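Local coordinates for protein pyruvate-formate lyase-activating enzyme (Bacteroides vulgatus ATCC 8482, PDB 3CAN) that is probably an activating enzyme of the radical SAM superfamily, here represented by a fragment with a six-stranded parallel sheet flanked by helices, at residues L21-I24 against L25-G29; A107-K110 against N111-S115; T158-E161 against E162-Q165; F118-L122 against P123-E127. All coordinates share one frame; numbering follows the deposited sequence.

Contact 1: residues L21-I24 against L25-G29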
ATOM      1  N   LEU A  21      13.753   8.489 -12.231  1.00 14.02           N
ATOM      2  CA  LEU A  21      12.491   7.720 -12.166  1.00 13.82           C
ATOM      3  C   LEU A  21      12.211   7.044 -13.500  1.00 13.40           C
ATOM      4  O   LEU A  21      11.979   5.850 -13.557  1.00 14.00           O
ATOM      5  CB  LEU A  21      11.347   8.652 -11.794  1.00 13.35           C
ATOM      6  CG  LEU A  21       9.924   8.104 -11.772  1.00 14.91           C
ATOM      7  CD1 LEU A  21       9.806   6.973 -10.777  1.00 16.94           C
ATOM      8  CD2 LEU A  21       8.961   9.232 -11.469  1.00 15.38           C
ATOM      9  N   ILE A  22      12.282   7.806 -14.582  1.00 13.20           N
ATOM     10  CA  ILE A  22      12.037   7.255 -15.920  1.00 13.39           C
ATOM     11  C   ILE A  22      13.064   6.171 -16.276  1.00 13.34           C
ATOM     12  O   ILE A  22      12.718   5.126 -16.838  1.00 12.54           O
ATOM     13  CB  ILE A  22      12.022   8.383 -16.989  1.00 14.09           C
ATOM     14  CG1 ILE A  22      10.847   9.346 -16.748  1.00 15.52           C
ATOM     15  CG2 ILE A  22      11.948   7.786 -18.387  1.00 13.72           C
ATOM     16  CD1 ILE A  22       9.510   8.711 -16.800  1.00 19.09           C
ATOM     17  N   ASP A  23      14.329   6.381 -15.916  1.00 13.75           N
ATOM     18  CA  ASP A  23      15.356   5.372 -16.157  1.00 13.89           C
ATOM     19  C   ASP A  23      15.047   4.058 -15.419  1.00 13.32           C
ATOM     20  O   ASP A  23      15.126   2.974 -15.995  1.00 13.31           O
ATOM     21  CB  ASP A  23      16.722   5.893 -15.737  1.00 14.57           C
ATOM     22  CG  ASP A  23      17.836   4.948 -16.112  1.00 18.43           C
ATOM     23  OD1 ASP A  23      18.018   4.686 -17.316  1.00 22.36           O
ATOM     24  OD2 ASP A  23      18.491   4.442 -15.196  1.00 21.18           O
ATOM     25  N   ILE A  24      14.684   4.153 -14.151  1.00 13.11           N
ATOM     26  CA  ILE A  24      14.369   2.955 -13.371  1.00 12.35           C
ATOM     27  C   ILE A  24      13.121   2.291 -13.938  1.00 12.33           C
ATOM     28  O   ILE A  24      13.068   1.076 -14.081  1.00 12.50           O
ATOM     29  CB  ILE A  24      14.179   3.283 -11.891  1.00 12.78           C
ATOM     30  CG1 ILE A  24      15.479   3.829 -11.273  1.00 12.98           C
ATOM     31  CG2 ILE A  24      13.662   2.030 -11.133  1.00 12.63           C
ATOM     32  CD1 ILE A  24      16.726   2.957 -11.450  1.00 13.23           C
ATOM     33  N   LEU A  25      12.110   3.087 -14.268  1.00 12.10           N
ATOM     34  CA  LEU A  25      10.907   2.545 -14.904  1.00 12.65           C
ATOM     35  C   LEU A  25      11.236   1.794 -16.201  1.00 12.44           C
ATOM     36  O   LEU A  25      10.745   0.691 -16.422  1.00 11.51           O
ATOM     37  CB  LEU A  25       9.900   3.663 -15.169  1.00 11.91           C
ATOM     38  CG  LEU A  25       9.204   4.236 -13.931  1.00 13.06           C
ATOM     39  CD1 LEU A  25       8.371   5.464 -14.336  1.00 11.58           C
ATOM     40  CD2 LEU A  25       8.298   3.205 -13.247  1.00 12.80           C
ATOM     41  N   LYS A  26      12.082   2.376 -17.043  1.00 12.91           N
ATOM     42  CA  LYS A  26      12.509   1.681 -18.265  1.00 13.75           C
ATOM     43  C   LYS A  26      13.193   0.342 -17.975  1.00 13.39           C
ATOM     44  O   LYS A  26      12.879  -0.675 -18.597  1.00 13.21           O
ATOM     45  CB  LYS A  26      13.417   2.574 -19.100  1.00 14.54           C
ATOM     46  CG  LYS A  26      12.637   3.647 -19.824  1.00 16.46           C
ATOM     47  CD  LYS A  26      13.511   4.625 -20.555  1.00 17.45           C
ATOM     48  CE  LYS A  26      12.678   5.523 -21.435  1.00 21.14           C
ATOM     49  NZ  LYS A  26      13.538   6.574 -22.059  1.00 24.30           N
ATOM     50  N   ARG A  27      14.106   0.338 -17.014  1.00 13.56           N
ATOM     51  CA  ARG A  27      14.810  -0.886 -16.621  1.00 13.65           C
ATOM     52  C   ARG A  27      13.845  -1.964 -16.118  1.00 13.20           C
ATOM     53  O   ARG A  27      13.961  -3.139 -16.474  1.00 13.11           O
ATOM     54  CB  ARG A  27      15.855  -0.576 -15.550  1.00 13.71           C
ATOM     55  CG  ARG A  27      17.038   0.222 -16.071  1.00 14.35           C
ATOM     56  CD  ARG A  27      17.911   0.735 -14.943  1.00 15.31           C
ATOM     57  NE  ARG A  27      18.976   1.584 -15.450  1.00 16.54           N
ATOM     58  CZ  ARG A  27      20.124   1.129 -15.930  1.00 16.89           C
ATOM     59  NH1 ARG A  27      20.390  -0.168 -15.933  1.00 16.44           N
ATOM     60  NH2 ARG A  27      21.022   1.981 -16.396  1.00 18.69           N
ATOM     61  N   CYS A  28      12.887  -1.561 -15.294  1.00 13.43           N
ATOM     62  CA  CYS A  28      11.874  -2.490 -14.784  1.00 13.55           C
ATOM     63  C   CYS A  28      10.992  -3.053 -15.909  1.00 13.64           C
ATOM     64  O   CYS A  28      10.646  -4.238 -15.902  1.00 13.55           O
ATOM     65  CB  CYS A  28      11.032  -1.819 -13.700  1.00 13.39           C
ATOM     66  SG  CYS A  28      11.923  -1.527 -12.150  1.00 14.05           S
ATOM     67  N   GLY A  29      10.658  -2.214 -16.883  1.00 13.81           N
ATOM     68  CA  GLY A  29       9.868  -2.653 -18.040  1.00 14.48           C
ATOM     69  C   GLY A  29      10.574  -3.749 -18.828  1.00 15.17           C
ATOM     70  O   GLY A  29       9.955  -4.732 -19.244  1.00 15.20           O
TER
HETATM   71  O   HOH W   1      21.159   5.133 -16.685  1.00 37.34           O
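Helix 18-30 is the connecting helix of the beta-alpha-beta unit formed with strands 6-10 and 35-38, and Asp-23 and Arg-27 pair on its outer side in a textbook i to i+4 salt bridge. Arg-27 NE donates to Asp-23 OD2 over 2.9 Å in an almost straight bond. The carboxylate oxygen sits at the edge of the guanidinium, nearly in its plane; the donor arrives from above the carboxylate plane, and the two flat groups are turned 74° against each other. Asp-23 CG lies anti to the backbone N (chi1 -173°), which swings the carboxylate toward the following turn, while the Arg-27 chain runs extended from CG to NE to meet it. A water adds a second link: it accepts from Arg-27 NH2 at 3.2 Å and donates weakly to Asp-23 OD2.

The inner side is apolar. Leu-21 and Leu-25 lie alongside each other and point the same way, with Leu-21 CG 4.0 Å from Leu-25 CD1; both also touch Phe-9 of strand 6-10. One turn on, Ile-24 CG2 meets Cys-28 SG at 4.1 Å. On the flank facing helix 45-53, the methyl group Ile-22 CG2 rests 3.9 Å from Lys-26 CE, so the far methylenes of the lysine pass over that one methyl.

Arg-27 also packs on Ile-24 of the second subunit and stands close to that subunit's own Arg-27. The carboxylate of Asp-23 probably offsets part of the positive charge brought together there, and the bond to Arg-27 NE restrains how the guanidinium can turn.

Contact 2: residues A107-K110 against N111-S115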
ATOM      1  N   ALA A 107     -14.138  13.636   5.382  1.00 21.05           N
ATOM      2  CA  ALA A 107     -15.170  12.596   5.309  1.00 21.30           C
ATOM      3  C   ALA A 107     -16.578  13.181   5.299  1.00 21.73           C
ATOM      4  O   ALA A 107     -17.575  12.439   5.365  1.00 22.24           O
ATOM      5  CB  ALA A 107     -14.998  11.580   6.476  1.00 21.04           C
ATOM      6  N   ASP A 108     -16.674  14.505   5.216  1.00 21.36           N
ATOM      7  CA  ASP A 108     -17.966  15.171   5.096  1.00 21.44           C
ATOM      8  C   ASP A 108     -18.614  14.875   3.746  1.00 20.90           C
ATOM      9  O   ASP A 108     -17.928  14.737   2.732  1.00 20.55           O
ATOM     10  CB  ASP A 108     -17.842  16.689   5.320  1.00 21.42           C
ATOM     11  CG  ASP A 108     -16.780  17.335   4.442  1.00 21.59           C
ATOM     12  OD1 ASP A 108     -15.574  17.026   4.622  1.00 23.45           O
ATOM     13  OD2 ASP A 108     -17.151  18.161   3.577  1.00 21.70           O
ATOM     14  N   GLU A 109     -19.944  14.791   3.752  1.00 21.19           N
ATOM     15  CA  GLU A 109     -20.728  14.503   2.562  1.00 21.19           C
ATOM     16  C   GLU A 109     -20.394  15.490   1.435  1.00 20.50           C
ATOM     17  O   GLU A 109     -20.265  15.101   0.271  1.00 19.60           O
ATOM     18  CB  GLU A 109     -22.222  14.583   2.907  1.00 22.06           C
ATOM     19  CG  GLU A 109     -23.148  14.454   1.736  1.00 23.37           C
ATOM     20  CD  GLU A 109     -24.603  14.562   2.155  1.00 25.14           C
ATOM     21  OE1 GLU A 109     -25.016  13.797   3.057  1.00 30.88           O
ATOM     22  OE2 GLU A 109     -25.318  15.412   1.586  1.00 32.06           O
ATOM     23  N   LYS A 110     -20.229  16.760   1.780  1.00 19.21           N
ATOM     24  CA  LYS A 110     -19.899  17.759   0.764  1.00 19.02           C
ATOM     25  C   LYS A 110     -18.613  17.398   0.023  1.00 17.71           C
ATOM     26  O   LYS A 110     -18.601  17.334  -1.205  1.00 16.93           O
ATOM     27  CB  LYS A 110     -19.766  19.153   1.365  1.00 19.00           C
ATOM     28  CG  LYS A 110     -19.396  20.214   0.329  1.00 20.26           C
ATOM     29  CD  LYS A 110     -19.329  21.580   0.957  1.00 21.66           C
ATOM     30  CE  LYS A 110     -18.736  22.607   0.013  1.00 24.06           C
ATOM     31  NZ  LYS A 110     -18.522  23.924   0.738  1.00 27.14           N
ATOM     32  N   ASN A 111     -17.536  17.145   0.758  1.00 17.43           N
ATOM     33  CA  ASN A 111     -16.269  16.837   0.093  1.00 17.46           C
ATOM     34  C   ASN A 111     -16.334  15.590  -0.769  1.00 17.14           C
ATOM     35  O   ASN A 111     -15.790  15.558  -1.878  1.00 16.71           O
ATOM     36  CB  ASN A 111     -15.132  16.656   1.085  1.00 17.77           C
ATOM     37  CG  ASN A 111     -13.821  16.426   0.387  1.00 16.99           C
ATOM     38  OD1 ASN A 111     -13.362  17.288  -0.364  1.00 17.03           O
ATOM     39  ND2 ASN A 111     -13.218  15.237   0.601  1.00 17.25           N
ATOM     40  N   ILE A 112     -16.986  14.555  -0.260  1.00 17.40           N
ATOM     41  CA  ILE A 112     -17.066  13.297  -0.988  1.00 16.82           C
ATOM     42  C   ILE A 112     -17.940  13.447  -2.224  1.00 16.29           C
ATOM     43  O   ILE A 112     -17.606  12.920  -3.281  1.00 15.73           O
ATOM     44  CB  ILE A 112     -17.536  12.141  -0.078  1.00 17.02           C
ATOM     45  CG1 ILE A 112     -16.553  11.967   1.097  1.00 17.55           C
ATOM     46  CG2 ILE A 112     -17.676  10.845  -0.862  1.00 17.96           C
ATOM     47  CD1 ILE A 112     -15.101  11.673   0.697  1.00 17.31           C
ATOM     48  N   LYS A 113     -19.043  14.191  -2.115  1.00 15.95           N
ATOM     49  CA  LYS A 113     -19.866  14.476  -3.293  1.00 15.82           C
ATOM     50  C   LYS A 113     -19.117  15.310  -4.335  1.00 15.33           C
ATOM     51  O   LYS A 113     -19.175  15.002  -5.527  1.00 14.26           O
ATOM     52  CB  LYS A 113     -21.203  15.138  -2.920  1.00 16.28           C
ATOM     53  CG  LYS A 113     -22.195  14.177  -2.238  1.00 17.25           C
ATOM     54  CD  LYS A 113     -23.501  14.866  -1.915  1.00 17.77           C
ATOM     55  CE  LYS A 113     -24.500  13.869  -1.386  1.00 19.77           C
ATOM     56  NZ  LYS A 113     -25.795  14.528  -1.021  1.00 21.49           N
ATOM     57  N   LEU A 114     -18.394  16.338  -3.902  1.00 14.65           N
ATOM     58  CA  LEU A 114     -17.624  17.167  -4.847  1.00 14.88           C
ATOM     59  C   LEU A 114     -16.564  16.312  -5.534  1.00 14.74           C
ATOM     60  O   LEU A 114     -16.319  16.448  -6.732  1.00 14.79           O
ATOM     61  CB  LEU A 114     -16.975  18.346  -4.122  1.00 14.87           C
ATOM     62  CG  LEU A 114     -17.951  19.429  -3.650  1.00 14.87           C
ATOM     63  CD1 LEU A 114     -17.171  20.457  -2.810  1.00 16.70           C
ATOM     64  CD2 LEU A 114     -18.708  20.086  -4.831  1.00 13.60           C
ATOM     65  N   SER A 115     -15.944  15.421  -4.760  1.00 14.91           N
ATOM     66  CA  SER A 115     -14.951  14.486  -5.286  1.00 14.83           C
ATOM     67  C   SER A 115     -15.568  13.571  -6.346  1.00 14.57           C
ATOM     68  O   SER A 115     -15.006  13.379  -7.426  1.00 14.36           O
ATOM     69  CB  SER A 115     -14.351  13.641  -4.151  1.00 15.28           C
ATOM     70  OG  SER A 115     -13.642  14.429  -3.201  1.00 15.60           O
TER
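Glu-109 and Lys-113 run side by side in the same direction, one turn apart at the start of helix 109-121. Both chains are extended, and their methylene groups touch along the way, Glu-109 CG lying 3.5 Å from Lys-113 CE. At the ends Lys-113 NZ donates to Glu-109 OE2 over 2.8 Å in a salt bridge, reaching the oxygen from well above the carboxylate plane.

Asp-108 is turned quite differently. It is the N-cap, and its side chain crosses that of Asn-111 at about a right angle. With chi1 at 53°, CG is folded between the backbone N and the carbonyl carbon, which brings OD2 within 3.0 Å of Asn-111 N, a backbone N-H of the first turn; this donor too lies above the carboxylate. A third pairing is apolar: Lys-110 CG and Leu-114 CD1 meet at 3.9 Å. Further along, Asn-111 O accepts from both Ser-115 N and Ser-115 OG, which come from opposite faces of the carbonyl.

The Asn-111 amide bridges two backbone groups, OD1 accepting from Met-65 N and ND2 donating to Asn-106 O. Ile-112 packs against Leu-101 of strand 95-101 and against Cys-167 and Ile-170 of helix 161-173.

Contact 3: residues T158-E161 against E162-Q165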
ATOM      1  N   THR A 158     -10.766   8.342  13.226  1.00 40.49           N
ATOM      2  CA  THR A 158     -11.186   7.281  12.333  1.00 39.56           C
ATOM      3  C   THR A 158     -12.665   7.492  12.022  1.00 39.32           C
ATOM      4  O   THR A 158     -13.463   7.683  12.942  1.00 38.97           O
ATOM      5  CB  THR A 158     -10.973   5.911  13.009  1.00 39.66           C
ATOM      6  OG1 THR A 158      -9.606   5.811  13.431  1.00 38.03           O
ATOM      7  CG2 THR A 158     -11.303   4.763  12.059  1.00 39.75           C
ATOM      8  N   PRO A 159     -13.036   7.499  10.730  1.00 38.83           N
ATOM      9  CA  PRO A 159     -14.465   7.597  10.437  1.00 38.60           C
ATOM     10  C   PRO A 159     -15.210   6.328  10.870  1.00 38.40           C
ATOM     11  O   PRO A 159     -14.674   5.215  10.759  1.00 38.00           O
ATOM     12  CB  PRO A 159     -14.506   7.789   8.917  1.00 38.57           C
ATOM     13  CG  PRO A 159     -13.230   7.195   8.421  1.00 38.87           C
ATOM     14  CD  PRO A 159     -12.219   7.420   9.503  1.00 38.96           C
ATOM     15  N   SER A 160     -16.422   6.509  11.390  1.00 37.88           N
ATOM     16  CA  SER A 160     -17.263   5.388  11.803  1.00 37.35           C
ATOM     17  C   SER A 160     -17.535   4.465  10.623  1.00 36.72           C
ATOM     18  O   SER A 160     -17.416   4.873   9.469  1.00 36.85           O
ATOM     19  CB  SER A 160     -18.592   5.903  12.347  1.00 37.55           C
ATOM     20  OG  SER A 160     -19.315   6.595  11.342  1.00 36.08           O
ATOM     21  N   GLU A 161     -17.894   3.220  10.918  1.00 35.69           N
ATOM     22  CA  GLU A 161     -18.295   2.281   9.877  1.00 34.88           C
ATOM     23  C   GLU A 161     -19.446   2.863   9.047  1.00 34.18           C
ATOM     24  O   GLU A 161     -19.488   2.685   7.827  1.00 34.34           O
ATOM     25  CB  GLU A 161     -18.693   0.930  10.481  1.00 35.07           C
ATOM     26  CG  GLU A 161     -18.953  -0.162   9.446  1.00 35.55           C
ATOM     27  CD  GLU A 161     -19.112  -1.554  10.051  1.00 35.87           C
ATOM     28  OE1 GLU A 161     -19.161  -1.691  11.294  1.00 37.38           O
ATOM     29  OE2 GLU A 161     -19.188  -2.526   9.272  1.00 37.41           O
ATOM     30  N   GLU A 162     -20.359   3.571   9.710  1.00 33.27           N
ATOM     31  CA  GLU A 162     -21.508   4.175   9.040  1.00 32.87           C
ATOM     32  C   GLU A 162     -21.059   5.225   8.032  1.00 31.88           C
ATOM     33  O   GLU A 162     -21.528   5.238   6.898  1.00 31.58           O
ATOM     34  CB  GLU A 162     -22.461   4.808  10.059  1.00 32.71           C
ATOM     35  CG  GLU A 162     -23.784   5.273   9.458  1.00 33.68           C
ATOM     36  CD  GLU A 162     -24.694   5.953  10.467  1.00 34.14           C
ATOM     37  OE1 GLU A 162     -24.684   5.566  11.659  1.00 35.87           O
ATOM     38  OE2 GLU A 162     -25.438   6.874  10.058  1.00 36.66           O
ATOM     39  N   VAL A 163     -20.156   6.104   8.452  1.00 31.21           N
ATOM     40  CA  VAL A 163     -19.621   7.137   7.559  1.00 30.72           C
ATOM     41  C   VAL A 163     -18.854   6.516   6.385  1.00 30.34           C
ATOM     42  O   VAL A 163     -19.052   6.912   5.240  1.00 29.92           O
ATOM     43  CB  VAL A 163     -18.739   8.158   8.324  1.00 30.58           C
ATOM     44  CG1 VAL A 163     -17.959   9.045   7.357  1.00 30.69           C
ATOM     45  CG2 VAL A 163     -19.597   9.012   9.261  1.00 30.38           C
ATOM     46  N   GLN A 164     -18.003   5.534   6.665  1.00 30.04           N
ATOM     47  CA  GLN A 164     -17.262   4.841   5.616  1.00 29.79           C
ATOM     48  C   GLN A 164     -18.197   4.295   4.539  1.00 29.67           C
ATOM     49  O   GLN A 164     -17.975   4.506   3.346  1.00 29.15           O
ATOM     50  CB  GLN A 164     -16.429   3.704   6.201  1.00 29.99           C
ATOM     51  CG  GLN A 164     -15.251   4.166   7.036  1.00 29.46           C
ATOM     52  CD  GLN A 164     -14.537   3.001   7.671  1.00 29.33           C
ATOM     53  OE1 GLN A 164     -14.338   1.966   7.032  1.00 28.07           O
ATOM     54  NE2 GLN A 164     -14.141   3.157   8.932  1.00 28.67           N
ATOM     55  N   GLN A 165     -19.263   3.623   4.961  1.00 29.26           N
ATOM     56  CA  GLN A 165     -20.210   3.054   4.007  1.00 29.04           C
ATOM     57  C   GLN A 165     -21.014   4.128   3.280  1.00 28.37           C
ATOM     58  O   GLN A 165     -21.360   3.953   2.117  1.00 27.66           O
ATOM     59  CB  GLN A 165     -21.144   2.054   4.696  1.00 29.35           C
ATOM     60  CG  GLN A 165     -20.430   0.822   5.235  1.00 31.07           C
ATOM     61  CD  GLN A 165     -19.686   0.027   4.157  1.00 33.06           C
ATOM     62  OE1 GLN A 165     -20.105  -0.028   2.997  1.00 35.33           O
ATOM     63  NE2 GLN A 165     -18.583  -0.602   4.548  1.00 35.25           N
TER
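Glu-161, Gln-164 and Ser-160 carry most of the contact that starts helix 161-173, a serine N-cap reinforced by a glutamine from the first turn. Glu-161 contributes chiefly through its backbone and CB: its carbonyl O accepts from Gln-165 N over 3.0 Å, an ordinary helical bond, while its extended side chain leads outward. There its OE1 comes close to OE1 of Glu-161 of the second subunit, and such a pairing of like charges would probably raise the pKa of at least one of the two carboxylates.

Gln-164 folds back over the chain that enters the helix. Its amide nitrogen NE2 donates to Pro-159 O at 2.8 Å; the accepting oxygen is nearly in the amide plane, but the donor stands above the plane of the proline carbonyl. CG sits anti to the carbonyl carbon (chi1 -70°), and from there the chain extends back toward the proline, which it crosses at about a right angle. On the way its own CG touches Pro-159 CG at 3.9 Å. The same glutamine gives its backbone N to Ser-160 O, so both of its nitrogens tie down the chain entering the helix.

Ser-160 caps the helix. Its OG, placed between the backbone N and the carbonyl carbon (chi1 63°), accepts from Val-163 N over 3.0 Å and lies against Val-163 CG2. Val-163 CG1 in turn meets Pro-159 CB at 4.0 Å.

Beyond these residues, Pro-159 and Gln-164 pack on Pro-133 at the end of strand 128-133, and Val-163 reaches Glu-103 and Ala-107 in the loop leading to helix 109-121.

Contact 4: residues F118-L122 against P123-E127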
ATOM      1  N   PHE A 118     -16.438  15.511  -9.573  1.00 14.43           N
ATOM      2  CA  PHE A 118     -15.237  15.770 -10.352  1.00 13.97           C
ATOM      3  C   PHE A 118     -14.833  14.508 -11.128  1.00 14.17           C
ATOM      4  O   PHE A 118     -14.704  14.525 -12.351  1.00 14.36           O
ATOM      5  CB  PHE A 118     -14.134  16.256  -9.425  1.00 14.28           C
ATOM      6  CG  PHE A 118     -12.786  16.286 -10.055  1.00 13.02           C
ATOM      7  CD1 PHE A 118     -12.477  17.200 -11.040  1.00 14.30           C
ATOM      8  CD2 PHE A 118     -11.811  15.392  -9.650  1.00 14.17           C
ATOM      9  CE1 PHE A 118     -11.224  17.220 -11.615  1.00 14.83           C
ATOM     10  CE2 PHE A 118     -10.564  15.400 -10.214  1.00 13.88           C
ATOM     11  CZ  PHE A 118     -10.267  16.305 -11.221  1.00 14.68           C
ATOM     12  N   LEU A 119     -14.690  13.406 -10.410  1.00 14.33           N
ATOM     13  CA  LEU A 119     -14.214  12.165 -11.014  1.00 14.27           C
ATOM     14  C   LEU A 119     -15.185  11.621 -12.057  1.00 14.47           C
ATOM     15  O   LEU A 119     -14.769  11.155 -13.134  1.00 14.71           O
ATOM     16  CB  LEU A 119     -13.921  11.124  -9.922  1.00 13.78           C
ATOM     17  CG  LEU A 119     -12.772  11.470  -8.958  1.00 13.75           C
ATOM     18  CD1 LEU A 119     -12.719  10.470  -7.815  1.00 13.78           C
ATOM     19  CD2 LEU A 119     -11.423  11.530  -9.693  1.00 14.22           C
ATOM     20  N   ALA A 120     -16.481  11.662 -11.743  1.00 14.43           N
ATOM     21  CA  ALA A 120     -17.506  11.137 -12.647  1.00 15.36           C
ATOM     22  C   ALA A 120     -17.537  11.890 -13.980  1.00 15.66           C
ATOM     23  O   ALA A 120     -17.873  11.333 -15.022  1.00 15.64           O
ATOM     24  CB  ALA A 120     -18.871  11.211 -11.969  1.00 15.50           C
ATOM     25  N   SER A 121     -17.168  13.162 -13.939  1.00 16.09           N
ATOM     26  CA  SER A 121     -17.185  14.024 -15.120  1.00 17.09           C
ATOM     27  C   SER A 121     -16.027  13.768 -16.079  1.00 17.01           C
ATOM     28  O   SER A 121     -16.062  14.215 -17.221  1.00 16.59           O
ATOM     29  CB  SER A 121     -17.195  15.499 -14.683  1.00 17.42           C
ATOM     30  OG  SER A 121     -15.933  15.918 -14.201  1.00 20.23           O
ATOM     31  N   LEU A 122     -15.000  13.051 -15.625  1.00 17.33           N
ATOM     32  CA  LEU A 122     -13.828  12.807 -16.444  1.00 17.43           C
ATOM     33  C   LEU A 122     -14.104  11.763 -17.521  1.00 17.91           C
ATOM     34  O   LEU A 122     -14.938  10.867 -17.328  1.00 17.51           O
ATOM     35  CB  LEU A 122     -12.647  12.380 -15.568  1.00 17.55           C
ATOM     36  CG  LEU A 122     -12.237  13.410 -14.514  1.00 17.25           C
ATOM     37  CD1 LEU A 122     -11.178  12.833 -13.551  1.00 16.97           C
ATOM     38  CD2 LEU A 122     -11.750  14.712 -15.183  1.00 17.89           C
ATOM     39  N   PRO A 123     -13.424  11.891 -18.678  1.00 18.38           N
ATOM     40  CA  PRO A 123     -13.687  11.020 -19.818  1.00 18.31           C
ATOM     41  C   PRO A 123     -13.291   9.563 -19.586  1.00 18.85           C
ATOM     42  O   PRO A 123     -13.788   8.678 -20.292  1.00 19.53           O
ATOM     43  CB  PRO A 123     -12.849  11.645 -20.943  1.00 18.88           C
ATOM     44  CG  PRO A 123     -11.784  12.368 -20.264  1.00 18.92           C
ATOM     45  CD  PRO A 123     -12.383  12.885 -18.985  1.00 18.70           C
ATOM     46  N   ARG A 124     -12.364   9.330 -18.652  1.00 17.96           N
ATOM     47  CA  ARG A 124     -12.053   7.988 -18.149  1.00 18.14           C
ATOM     48  C   ARG A 124     -12.109   8.044 -16.636  1.00 18.16           C
ATOM     49  O   ARG A 124     -11.480   8.910 -16.032  1.00 18.10           O
ATOM     50  CB  ARG A 124     -10.652   7.534 -18.586  1.00 17.90           C
ATOM     51  CG  ARG A 124     -10.289   6.125 -18.103  1.00 17.77           C
ATOM     52  CD  ARG A 124      -8.914   5.636 -18.560  1.00 18.44           C
ATOM     53  NE  ARG A 124      -8.651   4.306 -18.005  1.00 18.66           N
ATOM     54  CZ  ARG A 124      -8.383   3.212 -18.713  1.00 20.55           C
ATOM     55  NH1 ARG A 124      -8.305   3.248 -20.041  1.00 21.67           N
ATOM     56  NH2 ARG A 124      -8.195   2.063 -18.085  1.00 20.17           N
ATOM     57  N   HIS A 125     -12.881   7.147 -16.028  1.00 17.55           N
ATOM     58  CA  HIS A 125     -12.963   7.084 -14.564  1.00 17.38           C
ATOM     59  C   HIS A 125     -11.775   6.322 -13.992  1.00 17.31           C
ATOM     60  O   HIS A 125     -11.120   5.546 -14.719  1.00 17.50           O
ATOM     61  CB  HIS A 125     -14.234   6.355 -14.125  1.00 17.30           C
ATOM     62  CG  HIS A 125     -15.497   7.082 -14.457  1.00 17.19           C
ATOM     63  ND1 HIS A 125     -16.734   6.480 -14.379  1.00 18.14           N
ATOM     64  CD2 HIS A 125     -15.718   8.357 -14.854  1.00 17.97           C
ATOM     65  CE1 HIS A 125     -17.667   7.357 -14.712  1.00 18.72           C
ATOM     66  NE2 HIS A 125     -17.077   8.498 -15.020  1.00 18.26           N
ATOM     67  N   PRO A 126     -11.530   6.482 -12.680  1.00 17.23           N
ATOM     68  CA  PRO A 126     -10.499   5.648 -12.050  1.00 16.94           C
ATOM     69  C   PRO A 126     -10.871   4.176 -12.096  1.00 16.59           C
ATOM     70  O   PRO A 126     -12.068   3.817 -12.079  1.00 16.19           O
ATOM     71  CB  PRO A 126     -10.450   6.152 -10.592  1.00 16.60           C
ATOM     72  CG  PRO A 126     -11.724   6.890 -10.380  1.00 18.05           C
ATOM     73  CD  PRO A 126     -12.168   7.399 -11.720  1.00 17.73           C
ATOM     74  N   GLU A 127      -9.852   3.320 -12.158  1.00 16.44           N
ATOM     75  CA  GLU A 127     -10.065   1.878 -12.054  1.00 17.17           C
ATOM     76  C   GLU A 127     -10.779   1.537 -10.753  1.00 16.85           C
ATOM     77  O   GLU A 127     -11.661   0.669 -10.697  1.00 16.46           O
ATOM     78  CB  GLU A 127      -8.730   1.140 -12.067  1.00 17.47           C
ATOM     79  CG  GLU A 127      -7.934   1.305 -13.344  1.00 19.31           C
ATOM     80  CD  GLU A 127      -8.674   0.826 -14.564  1.00 22.30           C
ATOM     81  OE1 GLU A 127      -8.765  -0.409 -14.746  1.00 24.44           O
ATOM     82  OE2 GLU A 127      -9.157   1.669 -15.347  1.00 19.90           O
TER
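His-125 reaches back to Ala-120 where helix 109-121 gives way to the loop before strand 128-133, an example of a side chain serving a carbonyl near the C-terminal end of a helix. Its ring nitrogen NE2 donates to Ala-120 O at 2.9 Å. The bond is bent, 147° at the hydrogen, and the oxygen lies at the ring edge, tilted modestly from its plane. Next to it on the ring, CD2 is 3.4 Å from Leu-119 O, approaching obliquely. The ring gets there because CG is anti to the carbonyl carbon (chi1 -67°), which turns the imidazole back over the last turn.

Next come the turn that ends the helix and the two prolines of the loop. Leu-119 O accepts from Leu-122 N, an i to i+3 bond of the 3-10 kind. The side chain of Ser-121 curls back to the helix, OG donating to Phe-118 O at 2.6 Å. Leu-122 then takes an extended backbone, and Pro-123 has no N-H, so it cannot supply the i to i+4 bond to Leu-119 O. Leu-122 CB and Pro-123 CD stand 3.5 Å apart, as the peptide link to a proline ring requires. Pro-126 packs loosely on the helix through Leu-119 CB.

Farther out the loop is tied to the sheet and to its neighbours. Leu-122 is buried against Ile-85, Arg-86 and Ala-89 of helix 79-90, and Leu-176 touches both Leu-119 and His-125. The Arg-124 carbonyl accepts from Tyr-95 OH. Its guanidinium bridges Asp-92 through NH1, while Arg-124 NH2 donates to Glu-127 OE2 at 2.9 Å, from above the carboxylate plane.

How the contacts relate
Contacts 2 and 4 mark the start and the finish of helix 109-121, with centres about 16 Å apart. Contact 1 lies within a helix at one flank of the sheet, and contacts 2 and 3 are on the opposite side of the chain's centre; the centres of contacts 1 and 2 are about 36 Å apart. Contacts 2 and 3, each holding an N-cap, touch where Ala-107 O lies 4.0 Å from Val-163 CG1. Contacts 1 and 3 both reach the second subunit, although their centres are about 39 Å apart. Together the four show residues three to five apart meeting at the beginning, in the body and at the end of helices.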